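Predicted protein (PDB 4MEA) hydrolyses epoxides as a secreted Cif-type virulence factor with the alpha/beta hydrolase fold. Local coordinates at the interface of chains A and B. Coordinates in Å, arbitrary orientation; residue numbers count along the deposited sequence, not the author numbering. Chains: chain A/B, Predicted protein.

Contact 1: the interface of chains A and B. Residues chain A 166-169, 180, 250; chain B 170-174.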
loop_
_atom_site.group_PDB
_atom_site.type_symbol
_atom_site.label_atom_id
_atom_site.label_comp_id
_atom_site.label_asym_id
_atom_site.label_seq_id
_atom_site.Cartn_x
_atom_site.Cartn_y
_atom_site.Cartn_z
ATOM N N MET A 166 -0.577 -9.602 -11.308
ATOM C CA MET A 166 -0.969 -9.043 -10.019
ATOM C C MET A 166 0.206 -9.120 -9.037
ATOM O O MET A 166 0.208 -8.460 -7.994
ATOM C CB MET A 166 -2.211 -9.770 -9.482
ATOM C CG MET A 166 -2.936 -9.073 -8.339
ATOM S SD MET A 166 -4.552 -9.842 -8.016
ATOM C CE MET A 166 -5.591 -8.953 -9.186
ATOM N N PHE A 167 1.207 -9.931 -9.380
ATOM C CA PHE A 167 2.445 -10.004 -8.618
ATOM C C PHE A 167 3.434 -8.944 -9.105
ATOM O O PHE A 167 4.597 -8.909 -8.671
ATOM C CB PHE A 167 3.088 -11.387 -8.764
ATOM C CG PHE A 167 2.349 -12.482 -8.044
ATOM C CD1 PHE A 167 1.645 -12.215 -6.885
ATOM C CD2 PHE A 167 2.366 -13.781 -8.529
ATOM C CE1 PHE A 167 0.962 -13.230 -6.213
ATOM C CE2 PHE A 167 1.692 -14.805 -7.860
ATOM C CZ PHE A 167 0.989 -14.526 -6.705
ATOM N N GLU A 168 2.975 -8.088 -10.012
ATOM C CA GLU A 168 3.855 -7.102 -10.641
ATOM C C GLU A 168 3.351 -5.659 -10.556
ATOM O O GLU A 168 4.147 -4.722 -10.656
ATOM C CB GLU A 168 4.112 -7.485 -12.101
ATOM C CG GLU A 168 4.862 -8.803 -12.247
ATOM C CD GLU A 168 4.800 -9.360 -13.657
ATOM O OE1 GLU A 168 4.125 -8.747 -14.513
ATOM O OE2 GLU A 168 5.422 -10.416 -13.906
ATOM N N TYR A 169 2.045 -5.460 -10.373
ATOM C CA TYR A 169 1.527 -4.082 -10.337
ATOM C C TYR A 169 2.278 -3.298 -9.273
ATOM O O TYR A 169 2.389 -3.750 -8.132
ATOM C CB TYR A 169 0.016 -4.035 -10.066
ATOM C CG TYR A 169 -0.811 -4.827 -11.055
ATOM C CD1 TYR A 169 -0.559 -4.755 -12.424
ATOM C CD2 TYR A 169 -1.837 -5.661 -10.615
ATOM C CE1 TYR A 169 -1.316 -5.494 -13.329
ATOM C CE2 TYR A 169 -2.582 -6.409 -11.500
ATOM C CZ TYR A 169 -2.323 -6.320 -12.854
ATOM O OH TYR A 169 -3.080 -7.059 -13.723
ATOM N N GLY A 180 -0.800 -1.342 -7.562
ATOM C CA GLY A 180 -0.381 -2.428 -6.702
ATOM C C GLY A 180 -0.524 -2.204 -5.206
ATOM O O GLY A 180 -0.625 -3.176 -4.455
ATOM N N ILE A 250 -4.701 -16.350 -8.134
ATOM C CA ILE A 250 -3.773 -16.194 -9.245
ATOM C C ILE A 250 -3.348 -17.556 -9.759
ATOM O O ILE A 250 -3.387 -17.821 -10.963
ATOM C CB ILE A 250 -2.530 -15.381 -8.829
ATOM C CG1 ILE A 250 -2.913 -13.905 -8.663
ATOM C CG2 ILE A 250 -1.407 -15.556 -9.859
ATOM C CD1 ILE A 250 -1.908 -13.080 -7.877
ATOM N N PRO B 170 6.732 -4.226 -6.690
ATOM C CA PRO B 170 5.338 -4.688 -6.669
ATOM C C PRO B 170 4.653 -4.493 -5.315
ATOM O O PRO B 170 5.278 -4.658 -4.270
ATOM C CB PRO B 170 5.450 -6.186 -6.985
ATOM C CG PRO B 170 6.873 -6.407 -7.454
ATOM C CD PRO B 170 7.701 -5.327 -6.837
ATOM N N GLY B 171 3.371 -4.148 -5.333
ATOM C CA GLY B 171 2.609 -4.069 -4.095
ATOM C C GLY B 171 2.334 -5.443 -3.501
ATOM O O GLY B 171 2.215 -5.604 -2.278
ATOM N N TYR B 172 2.244 -6.457 -4.353
ATOM C CA TYR B 172 1.849 -7.783 -3.866
ATOM C C TYR B 172 2.701 -8.857 -4.530
ATOM O O TYR B 172 3.071 -8.724 -5.695
ATOM C CB TYR B 172 0.363 -8.016 -4.157
ATOM C CG TYR B 172 -0.229 -9.290 -3.583
ATOM C CD1 TYR B 172 -0.412 -9.440 -2.215
ATOM C CD2 TYR B 172 -0.660 -10.319 -4.419
ATOM C CE1 TYR B 172 -0.973 -10.590 -1.682
ATOM C CE2 TYR B 172 -1.213 -11.482 -3.898
ATOM C CZ TYR B 172 -1.375 -11.609 -2.526
ATOM O OH TYR B 172 -1.938 -12.761 -2.002
ATOM N N THR B 173 3.006 -9.920 -3.789
ATOM C CA THR B 173 3.836 -10.995 -4.320
ATOM C C THR B 173 3.291 -12.357 -3.899
ATOM O O THR B 173 2.327 -12.446 -3.137
ATOM C CB THR B 173 5.295 -10.899 -3.825
ATOM O OG1 THR B 173 5.373 -11.380 -2.474
ATOM C CG2 THR B 173 5.812 -9.471 -3.914
ATOM N N ALA B 174 3.925 -13.414 -4.390
ATOM C CA ALA B 174 3.496 -14.772 -4.082
ATOM C C ALA B 174 3.683 -15.058 -2.596
ATOM O O ALA B 174 3.067 -15.975 -2.051
ATOM C CB ALA B 174 4.269 -15.778 -4.919
HETATM O O HOH W 1 1.417 -6.107 -6.960
#

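Contact 2: the interface of chains A and B. Residues chain A 181, 185, 195-196, 202-203, 206; chain B 185, 188, 191, 195.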
loop_
_atom_site.group_PDB
_atom_site.type_symbol
_atom_site.label_atom_id
_atom_site.label_comp_id
_atom_site.label_asym_id
_atom_site.label_seq_id
_atom_site.Cartn_x
_atom_site.Cartn_y
_atom_site.Cartn_z
ATOM N N TRP A 181 -0.519 -0.949 -4.755
ATOM C CA TRP A 181 -0.349 -0.697 -3.314
ATOM C C TRP A 181 -1.462 -1.297 -2.457
ATOM O O TRP A 181 -1.191 -1.893 -1.406
ATOM C CB TRP A 181 -0.107 0.794 -2.979
ATOM C CG TRP A 181 -1.350 1.648 -2.769
ATOM C CD1 TRP A 181 -1.926 2.500 -3.681
ATOM C CD2 TRP A 181 -2.146 1.749 -1.571
ATOM N NE1 TRP A 181 -3.041 3.100 -3.133
ATOM C CE2 TRP A 181 -3.194 2.664 -1.840
ATOM C CE3 TRP A 181 -2.079 1.151 -0.303
ATOM C CZ2 TRP A 181 -4.167 2.986 -0.893
ATOM C CZ3 TRP A 181 -3.047 1.477 0.638
ATOM C CH2 TRP A 181 -4.078 2.388 0.337
ATOM N N TYR A 185 -1.467 -3.567 1.083
ATOM C CA TYR A 185 -2.050 -3.056 2.327
ATOM C C TYR A 185 -3.209 -3.939 2.802
ATOM O O TYR A 185 -3.295 -4.275 3.987
ATOM C CB TYR A 185 -2.510 -1.603 2.144
ATOM C CG TYR A 185 -3.230 -0.990 3.343
ATOM C CD1 TYR A 185 -2.636 -0.956 4.608
ATOM C CD2 TYR A 185 -4.477 -0.413 3.194
ATOM C CE1 TYR A 185 -3.288 -0.369 5.694
ATOM C CE2 TYR A 185 -5.140 0.175 4.275
ATOM C CZ TYR A 185 -4.544 0.186 5.517
ATOM O OH TYR A 185 -5.194 0.776 6.580
ATOM N N GLN A 195 -7.436 -0.673 11.203
ATOM C CA GLN A 195 -7.294 0.767 11.006
ATOM C C GLN A 195 -8.552 1.367 10.386
ATOM O O GLN A 195 -9.021 2.429 10.804
ATOM C CB GLN A 195 -6.078 1.087 10.142
ATOM C CG GLN A 195 -4.749 0.852 10.855
ATOM C CD GLN A 195 -3.571 1.355 10.059
ATOM O OE1 GLN A 195 -3.527 1.218 8.841
ATOM N NE2 GLN A 195 -2.614 1.953 10.744
ATOM N N ILE A 196 -9.087 0.686 9.379
ATOM C CA ILE A 196 -10.263 1.186 8.678
ATOM C C ILE A 196 -11.508 1.119 9.566
ATOM O O ILE A 196 -12.335 2.036 9.543
ATOM C CB ILE A 196 -10.456 0.482 7.317
ATOM C CG1 ILE A 196 -9.301 0.868 6.378
ATOM C CG2 ILE A 196 -11.785 0.887 6.692
ATOM C CD1 ILE A 196 -9.221 0.058 5.078
ATOM N N LEU A 202 -13.571 8.032 6.906
ATOM C CA LEU A 202 -12.318 8.689 6.536
ATOM C C LEU A 202 -11.627 7.944 5.403
ATOM O O LEU A 202 -11.293 8.536 4.367
ATOM C CB LEU A 202 -11.378 8.792 7.751
ATOM C CG LEU A 202 -9.928 9.228 7.509
ATOM C CD1 LEU A 202 -9.882 10.646 6.945
ATOM C CD2 LEU A 202 -9.113 9.142 8.806
ATOM N N PHE A 203 -11.402 6.645 5.592
ATOM C CA PHE A 203 -10.702 5.864 4.572
ATOM C C PHE A 203 -11.453 5.786 3.244
ATOM O O PHE A 203 -10.886 6.077 2.189
ATOM C CB PHE A 203 -10.368 4.435 5.034
ATOM C CG PHE A 203 -9.637 3.630 3.973
ATOM C CD1 PHE A 203 -8.260 3.728 3.843
ATOM C CD2 PHE A 203 -10.337 2.826 3.075
ATOM C CE1 PHE A 203 -7.585 3.026 2.860
ATOM C CE2 PHE A 203 -9.665 2.110 2.091
ATOM C CZ PHE A 203 -8.286 2.210 1.983
ATOM N N TYR A 206 -12.006 9.041 1.021
ATOM C CA TYR A 206 -10.806 9.367 0.254
ATOM C C TYR A 206 -10.562 8.326 -0.847
ATOM O O TYR A 206 -10.349 8.671 -2.012
ATOM C CB TYR A 206 -9.580 9.500 1.174
ATOM C CG TYR A 206 -8.375 10.033 0.437
ATOM C CD1 TYR A 206 -8.190 11.400 0.271
ATOM C CD2 TYR A 206 -7.445 9.163 -0.125
ATOM C CE1 TYR A 206 -7.104 11.891 -0.426
ATOM C CE2 TYR A 206 -6.359 9.641 -0.820
ATOM C CZ TYR A 206 -6.195 11.006 -0.969
ATOM O OH TYR A 206 -5.103 11.476 -1.668
ATOM N N TYR B 185 0.954 3.289 0.163
ATOM C CA TYR B 185 0.133 3.650 1.331
ATOM C C TYR B 185 0.624 4.943 1.976
ATOM O O TYR B 185 -0.177 5.801 2.357
ATOM C CB TYR B 185 0.147 2.512 2.355
ATOM C CG TYR B 185 -0.594 2.782 3.654
ATOM C CD1 TYR B 185 -1.910 3.226 3.651
ATOM C CD2 TYR B 185 0.018 2.547 4.884
ATOM C CE1 TYR B 185 -2.597 3.445 4.843
ATOM C CE2 TYR B 185 -0.648 2.770 6.074
ATOM C CZ TYR B 185 -1.962 3.218 6.049
ATOM O OH TYR B 185 -2.645 3.443 7.231
ATOM N N PHE B 188 -0.450 8.134 0.030
ATOM C CA PHE B 188 -1.875 8.128 -0.312
ATOM C C PHE B 188 -2.591 9.194 0.520
ATOM O O PHE B 188 -3.075 8.906 1.606
ATOM C CB PHE B 188 -2.422 6.730 0.003
ATOM C CG PHE B 188 -3.854 6.494 -0.408
ATOM C CD1 PHE B 188 -4.234 6.532 -1.744
ATOM C CD2 PHE B 188 -4.812 6.153 0.547
ATOM C CE1 PHE B 188 -5.552 6.267 -2.119
ATOM C CE2 PHE B 188 -6.126 5.889 0.176
ATOM C CZ PHE B 188 -6.489 5.943 -1.162
ATOM N N ILE B 191 -3.827 9.830 4.570
ATOM C CA ILE B 191 -4.481 8.668 5.188
ATOM C C ILE B 191 -3.612 7.876 6.184
ATOM O O ILE B 191 -4.072 7.544 7.287
ATOM C CB ILE B 191 -5.098 7.727 4.120
ATOM C CG1 ILE B 191 -6.163 8.479 3.312
ATOM C CG2 ILE B 191 -5.690 6.468 4.762
ATOM C CD1 ILE B 191 -7.173 9.261 4.175
ATOM N N GLN B 195 -4.497 7.483 10.106
ATOM C CA GLN B 195 -4.831 6.157 10.617
ATOM C C GLN B 195 -3.809 5.702 11.643
ATOM O O GLN B 195 -4.164 5.174 12.695
ATOM C CB GLN B 195 -4.940 5.147 9.475
ATOM C CG GLN B 195 -6.147 5.401 8.567
ATOM C CD GLN B 195 -6.430 4.245 7.636
ATOM O OE1 GLN B 195 -7.581 3.841 7.465
ATOM N NE2 GLN B 195 -5.387 3.708 7.029
HETATM O O HOH W 2 -3.006 2.204 13.408
HETATM O O HOH W 3 -7.036 3.955 12.023
#

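Contact 3: the interface of chains A and B. Residues chain A 8-10, 202, 206; chain B 190-191, 194.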
loop_
_atom_site.group_PDB
_atom_site.type_symbol
_atom_site.label_atom_id
_atom_site.label_comp_id
_atom_site.label_asym_id
_atom_site.label_seq_id
_atom_site.Cartn_x
_atom_site.Cartn_y
_atom_site.Cartn_z
ATOM N N SER A 8 -8.769 14.759 2.718
ATOM C CA SER A 8 -9.527 13.766 3.465
ATOM C C SER A 8 -10.509 14.530 4.350
ATOM O O SER A 8 -10.304 15.713 4.614
ATOM C CB SER A 8 -8.594 12.882 4.307
ATOM O OG SER A 8 -7.907 13.654 5.272
ATOM N N ILE A 9 -11.582 13.869 4.779
ATOM C CA ILE A 9 -12.562 14.489 5.674
ATOM C C ILE A 9 -12.013 14.624 7.084
ATOM O O ILE A 9 -11.017 13.987 7.440
ATOM C CB ILE A 9 -13.875 13.668 5.742
ATOM C CG1 ILE A 9 -13.618 12.280 6.347
ATOM C CG2 ILE A 9 -14.492 13.548 4.355
ATOM C CD1 ILE A 9 -14.902 11.514 6.705
ATOM N N ASP A 10 -12.654 15.459 7.892
ATOM C CA ASP A 10 -12.306 15.514 9.308
ATOM C C ASP A 10 -13.532 15.262 10.187
ATOM O O ASP A 10 -13.544 15.597 11.363
ATOM C CB ASP A 10 -11.588 16.825 9.672
ATOM C CG ASP A 10 -12.443 18.062 9.424
ATOM O OD1 ASP A 10 -13.689 17.956 9.463
ATOM O OD2 ASP A 10 -11.857 19.148 9.202
ATOM N N LEU A 202 -13.571 8.032 6.906
ATOM C CA LEU A 202 -12.318 8.689 6.536
ATOM C C LEU A 202 -11.627 7.944 5.403
ATOM O O LEU A 202 -11.293 8.536 4.367
ATOM C CB LEU A 202 -11.378 8.792 7.751
ATOM C CG LEU A 202 -9.928 9.228 7.509
ATOM C CD1 LEU A 202 -9.882 10.646 6.945
ATOM C CD2 LEU A 202 -9.113 9.142 8.806
ATOM N N TYR A 206 -12.006 9.041 1.021
ATOM C CA TYR A 206 -10.806 9.367 0.254
ATOM C C TYR A 206 -10.562 8.326 -0.847
ATOM O O TYR A 206 -10.349 8.671 -2.012
ATOM C CB TYR A 206 -9.580 9.500 1.174
ATOM C CG TYR A 206 -8.375 10.033 0.437
ATOM C CD1 TYR A 206 -8.190 11.400 0.271
ATOM C CD2 TYR A 206 -7.445 9.163 -0.125
ATOM C CE1 TYR A 206 -7.104 11.891 -0.426
ATOM C CE2 TYR A 206 -6.359 9.641 -0.820
ATOM C CZ TYR A 206 -6.195 11.006 -0.969
ATOM O OH TYR A 206 -5.103 11.476 -1.668
ATOM N N ASP B 190 -3.337 12.093 3.136
ATOM C CA ASP B 190 -2.889 12.076 4.521
ATOM C C ASP B 190 -3.468 10.886 5.296
ATOM O O ASP B 190 -3.550 10.905 6.533
ATOM C CB ASP B 190 -3.181 13.417 5.222
ATOM C CG ASP B 190 -4.670 13.717 5.351
ATOM O OD1 ASP B 190 -5.497 12.944 4.828
ATOM O OD2 ASP B 190 -5.009 14.740 5.981
ATOM N N ILE B 191 -3.827 9.830 4.570
ATOM C CA ILE B 191 -4.481 8.668 5.188
ATOM C C ILE B 191 -3.612 7.876 6.184
ATOM O O ILE B 191 -4.072 7.544 7.287
ATOM C CB ILE B 191 -5.098 7.727 4.120
ATOM C CG1 ILE B 191 -6.163 8.479 3.312
ATOM C CG2 ILE B 191 -5.690 6.468 4.762
ATOM C CD1 ILE B 191 -7.173 9.261 4.175
ATOM N N LYS B 194 -3.073 9.888 9.391
ATOM C CA LYS B 194 -4.258 9.903 10.233
ATOM C C LYS B 194 -4.569 8.551 10.885
ATOM O O LYS B 194 -4.878 8.483 12.074
ATOM C CB LYS B 194 -5.461 10.404 9.442
ATOM C CG LYS B 194 -5.552 11.931 9.388
ATOM C CD LYS B 194 -6.810 12.364 8.654
ATOM C CE LYS B 194 -6.987 13.877 8.712
ATOM N NZ LYS B 194 -8.250 14.288 8.022
#

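Contact 4: the interface of chains A and B. Residues chain A 2, 171-172, 177, 181; chain B 183-184, 187-188.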
loop_
_atom_site.group_PDB
_atom_site.type_symbol
_atom_site.label_atom_id
_atom_site.label_comp_id
_atom_site.label_asym_id
_atom_site.label_seq_id
_atom_site.Cartn_x
_atom_site.Cartn_y
_atom_site.Cartn_z
ATOM N N TYR A 2 -5.550 9.372 -9.178
ATOM C CA TYR A 2 -4.949 10.008 -8.004
ATOM C C TYR A 2 -4.806 11.519 -8.193
ATOM O O TYR A 2 -4.334 11.982 -9.231
ATOM C CB TYR A 2 -3.592 9.389 -7.603
ATOM C CG TYR A 2 -3.079 9.986 -6.298
ATOM C CD1 TYR A 2 -3.546 9.522 -5.073
ATOM C CD2 TYR A 2 -2.175 11.046 -6.294
ATOM C CE1 TYR A 2 -3.110 10.077 -3.875
ATOM C CE2 TYR A 2 -1.734 11.611 -5.099
ATOM C CZ TYR A 2 -2.210 11.119 -3.887
ATOM O OH TYR A 2 -1.795 11.668 -2.680
ATOM N N GLY A 171 3.615 -0.552 -6.452
ATOM C CA GLY A 171 3.016 0.148 -5.330
ATOM C C GLY A 171 3.057 1.652 -5.521
ATOM O O GLY A 171 2.234 2.390 -4.966
ATOM N N TYR A 172 4.009 2.116 -6.323
ATOM C CA TYR A 172 4.230 3.555 -6.452
ATOM C C TYR A 172 4.599 3.918 -7.892
ATOM O O TYR A 172 5.238 3.133 -8.596
ATOM C CB TYR A 172 5.313 4.015 -5.471
ATOM C CG TYR A 172 5.499 5.520 -5.386
ATOM C CD1 TYR A 172 4.508 6.333 -4.843
ATOM C CD2 TYR A 172 6.670 6.127 -5.848
ATOM C CE1 TYR A 172 4.675 7.704 -4.757
ATOM C CE2 TYR A 172 6.848 7.505 -5.761
ATOM C CZ TYR A 172 5.839 8.285 -5.218
ATOM O OH TYR A 172 5.990 9.651 -5.123
ATOM N N PRO A 177 0.613 6.953 -5.649
ATOM C CA PRO A 177 0.308 5.551 -5.310
ATOM C C PRO A 177 -0.170 4.757 -6.526
ATOM O O PRO A 177 -1.005 5.239 -7.292
ATOM C CB PRO A 177 -0.814 5.685 -4.275
ATOM C CG PRO A 177 -0.513 6.998 -3.598
ATOM C CD PRO A 177 -0.018 7.903 -4.711
ATOM N N TRP A 181 -0.519 -0.949 -4.755
ATOM C CA TRP A 181 -0.349 -0.697 -3.314
ATOM C C TRP A 181 -1.462 -1.297 -2.457
ATOM O O TRP A 181 -1.191 -1.893 -1.406
ATOM C CB TRP A 181 -0.107 0.794 -2.979
ATOM C CG TRP A 181 -1.350 1.648 -2.769
ATOM C CD1 TRP A 181 -1.926 2.500 -3.681
ATOM C CD2 TRP A 181 -2.146 1.749 -1.571
ATOM N NE1 TRP A 181 -3.041 3.100 -3.133
ATOM C CE2 TRP A 181 -3.194 2.664 -1.840
ATOM C CE3 TRP A 181 -2.079 1.151 -0.303
ATOM C CZ2 TRP A 181 -4.167 2.986 -0.893
ATOM C CZ3 TRP A 181 -3.047 1.477 0.638
ATOM C CH2 TRP A 181 -4.078 2.388 0.337
ATOM N N PHE B 183 5.259 2.168 -0.135
ATOM C CA PHE B 183 5.527 3.380 -0.907
ATOM C C PHE B 183 4.223 4.029 -1.380
ATOM O O PHE B 183 4.126 5.252 -1.487
ATOM C CB PHE B 183 6.440 3.076 -2.095
ATOM C CG PHE B 183 7.826 2.665 -1.694
ATOM C CD1 PHE B 183 8.703 3.593 -1.157
ATOM C CD2 PHE B 183 8.257 1.355 -1.863
ATOM C CE1 PHE B 183 9.999 3.227 -0.786
ATOM C CE2 PHE B 183 9.547 0.978 -1.496
ATOM C CZ PHE B 183 10.422 1.919 -0.959
ATOM N N GLY B 184 3.222 3.199 -1.655
ATOM C CA GLY B 184 1.914 3.684 -2.055
ATOM C C GLY B 184 1.038 4.109 -0.880
ATOM O O GLY B 184 0.434 5.171 -0.918
ATOM N N SER B 187 2.061 7.434 0.655
ATOM C CA SER B 187 1.914 8.634 -0.173
ATOM C C SER B 187 0.460 8.874 -0.595
ATOM O O SER B 187 0.181 9.702 -1.461
ATOM C CB SER B 187 2.831 8.566 -1.406
ATOM O OG SER B 187 2.538 7.447 -2.216
ATOM N N PHE B 188 -0.450 8.134 0.030
ATOM C CA PHE B 188 -1.875 8.128 -0.312
ATOM C C PHE B 188 -2.591 9.194 0.520
ATOM O O PHE B 188 -3.075 8.906 1.606
ATOM C CB PHE B 188 -2.422 6.730 0.003
ATOM C CG PHE B 188 -3.854 6.494 -0.408
ATOM C CD1 PHE B 188 -4.234 6.532 -1.744
ATOM C CD2 PHE B 188 -4.812 6.153 0.547
ATOM C CE1 PHE B 188 -5.552 6.267 -2.119
ATOM C CE2 PHE B 188 -6.126 5.889 0.176
ATOM C CZ PHE B 188 -6.489 5.943 -1.162
#

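Contact 1: the interface of chains A and B
The ring of A:Phe167 lies with one face over the B:Thr173-B:Ala174 peptide, in a two-fold interface between two copies of an alpha/beta hydrolase-fold epoxide hydrolase; the pair may or may not be the biological unit. The backbone N of B:Ala174 stands 3.4 Å above the ring plane, displaced toward the rim, and CD1 of A:Ile250 from helix 246-258 lies against the opposite face, which should limit rotation of the ring. CG of A:Phe167 sits anti to its own carbonyl carbon (chi1 -71°), which turns the ring toward chain B. The ring's CZ meets CA of B:Ala174 at 3.6 Å. At CE1 the same ring is approached by the phenol of B:Tyr172, whose CE2 lies 3.6 Å from that atom; CG of B:Tyr172, anti to the backbone N (chi1 -174°), places the CD2-CE2 side of its ring against A:Phe167.

Polar contacts here run through the backbone. The N of B:Gly171 donates to the carbonyl O of A:Tyr169 at 3.0 Å, nearly straight at the hydrogen (167°). Water 1 also sits 2.8 Å from this O of A:Tyr169, and it further joins the O of A:Met166 to the N of B:Tyr172. CB of B:Pro170 packs 3.3 Å from the carbonyl O of A:Phe167.

Contact 2: the interface of chains A and B
Aromatic contacts come first in this core of the two-fold interface between two epoxide hydrolase chains, a pairing whose biological role is not settled by the structure alone. The rings of A:Tyr185 and B:Tyr185 stack near the two-fold axis, their planes 15° apart and their centroids separated by 4.3 Å. The overlap is offset, since each CE1 stands toward the rim of the other ring. B:Phe188 is held between two rings of chain A. CZ2 of A:Trp181 lies over the centre of one face, 3.4 Å above the B:Phe188 ring plane, and CE2 of A:Tyr206 lies over the centre of the other. The tyrosine is turned at 90° to the phenylalanine and presents its edge.

Hydrogen bonds link the tips of the tyrosines and glutamines. NE2 of B:Gln195 donates to the phenol OH of A:Tyr185 at 3.0 Å, tilted 32° from the amide plane, and within its own chain to OH of B:Tyr185 at 2.8 Å. OH of A:Tyr185 donates in turn to OE1 of A:Gln195, on a carbonyl lone pair. That OE1 also lies 2.9 Å from OH of B:Tyr185, a hydrogen bond by its chemistry. Water 2 joins NE2 of A:Gln195 to the O of B:Gln195.

Aliphatic packing adds B:Ile191, whose CG1 meets CD2 of A:Tyr206 at 3.7 Å and whose CG2 faces A:Phe203.

Helices 181-185, 191-198 and 200-211 belong to the largely helical insertion between strands 151-157 and 267-272, probably the hydrolase cap.

Contact 3: the interface of chains A and B
The hydroxyl of A:Ser8 meets the carboxylate of B:Asp190 and the amine of B:Lys194 at this edge of the interface between two alpha/beta hydrolase-fold subunits. OG of A:Ser8 donates at 2.6 Å to OD1 of B:Asp190, which accepts on its syn lone pair, the one on the side of OD2. The same OG accepts from NZ of B:Lys194 at 2.8 Å, so one hydroxyl bridges an acidic and a basic group. Its chi1 of 63° puts OG between the backbone N and the carbonyl carbon, aimed at chain B. Within that chain, NZ of B:Lys194 and OD2 of B:Asp190 form a long salt bridge of 3.9 Å, an arrangement that may favour the charged form of both groups.

The packed part is formed by A:Leu202 and the aliphatic stretch of B:Lys194. The lysine chain is extended beyond CG and crosses A:Leu202 at a slant, with CD of B:Lys194 3.9 Å from CD1 of A:Leu202; the other methyl, CD2, meets CB of the lysine. CD1 of B:Ile191 adds a contact to CB of A:Ser8.

The looser side is at A:Asp10, poorly ordered, whose OD2 remains 6.2 Å from NZ of B:Lys194, too far for direct pairing. NZ of B:Lys194 instead reaches the backbone O of A:Ile9 at 2.8 Å, a second acceptor from chain A.

Contact 4: the interface of chains A and B
A:Tyr172 lies along the end of helix 181-185 of chain B, in a part of the two-fold interface of the deposited alpha/beta hydrolase pair where side chains of one subunit pack on the backbone of the other. Its CB meets CB of B:Phe183 at 3.7 Å. From there CG is anti to the backbone N (chi1 -172°), which carries the ring along the partner backbone: CG approaches the carbonyl O of B:Phe183, and CD1 lies 3.5 Å from that same oxygen. CE1, farther out, meets both atoms of the B:Ser187 side chain, 3.3 Å from OG and 3.9 Å from CB. CD1 and CE1 thus carry the contact, with the O of B:Phe183 above one face near CD1 and OG of B:Ser187 nearer the ring plane at CE1.

The hydroxyl it touches is fixed from its own chain. OG of B:Ser187 donates to the O of B:Phe183 at 2.8 Å, in the carbonyl plane with a C=O...donor angle of 148°. Beside it, A:Pro177 packs its CG against OG of B:Ser187 and against the carbonyl O of B:Gly184, while the same CG meets CA of B:Phe188.

B:Gly184 brings its backbone close to A:Trp181, with its CA 3.6 Å from CB of A:Trp181 and its carbonyl carbon over one face of the indole, toward the rim. A:Tyr2 is poorly ordered, though its ring is modelled over CD of A:Pro177. Its phenol OH lies 3.0 Å from the carbonyl O of B:Ser187, a probable hydrogen bond.

The four contacts are parts of one two-fold interface, so each recurs with the chains exchanged. Contact 2 lies about 8 Å from contact 3 and 10 Å from contact 4, measured between centres of C-alpha atoms. It shares A:Leu202, A:Tyr206 and B:Ile191 with contact 3, and A:Trp181 and B:Phe188 with contact 4. Contact 1 is 14 Å from contact 4 and 26 Å from contact 3. Segment 170-174 serves contact 1 from chain B, and its residues 171-172 serve contact 4 from chain A. Shared residues tie contacts 2, 3 and 4 into one surface, with contact 1 at one end, compatible with a stable dimer.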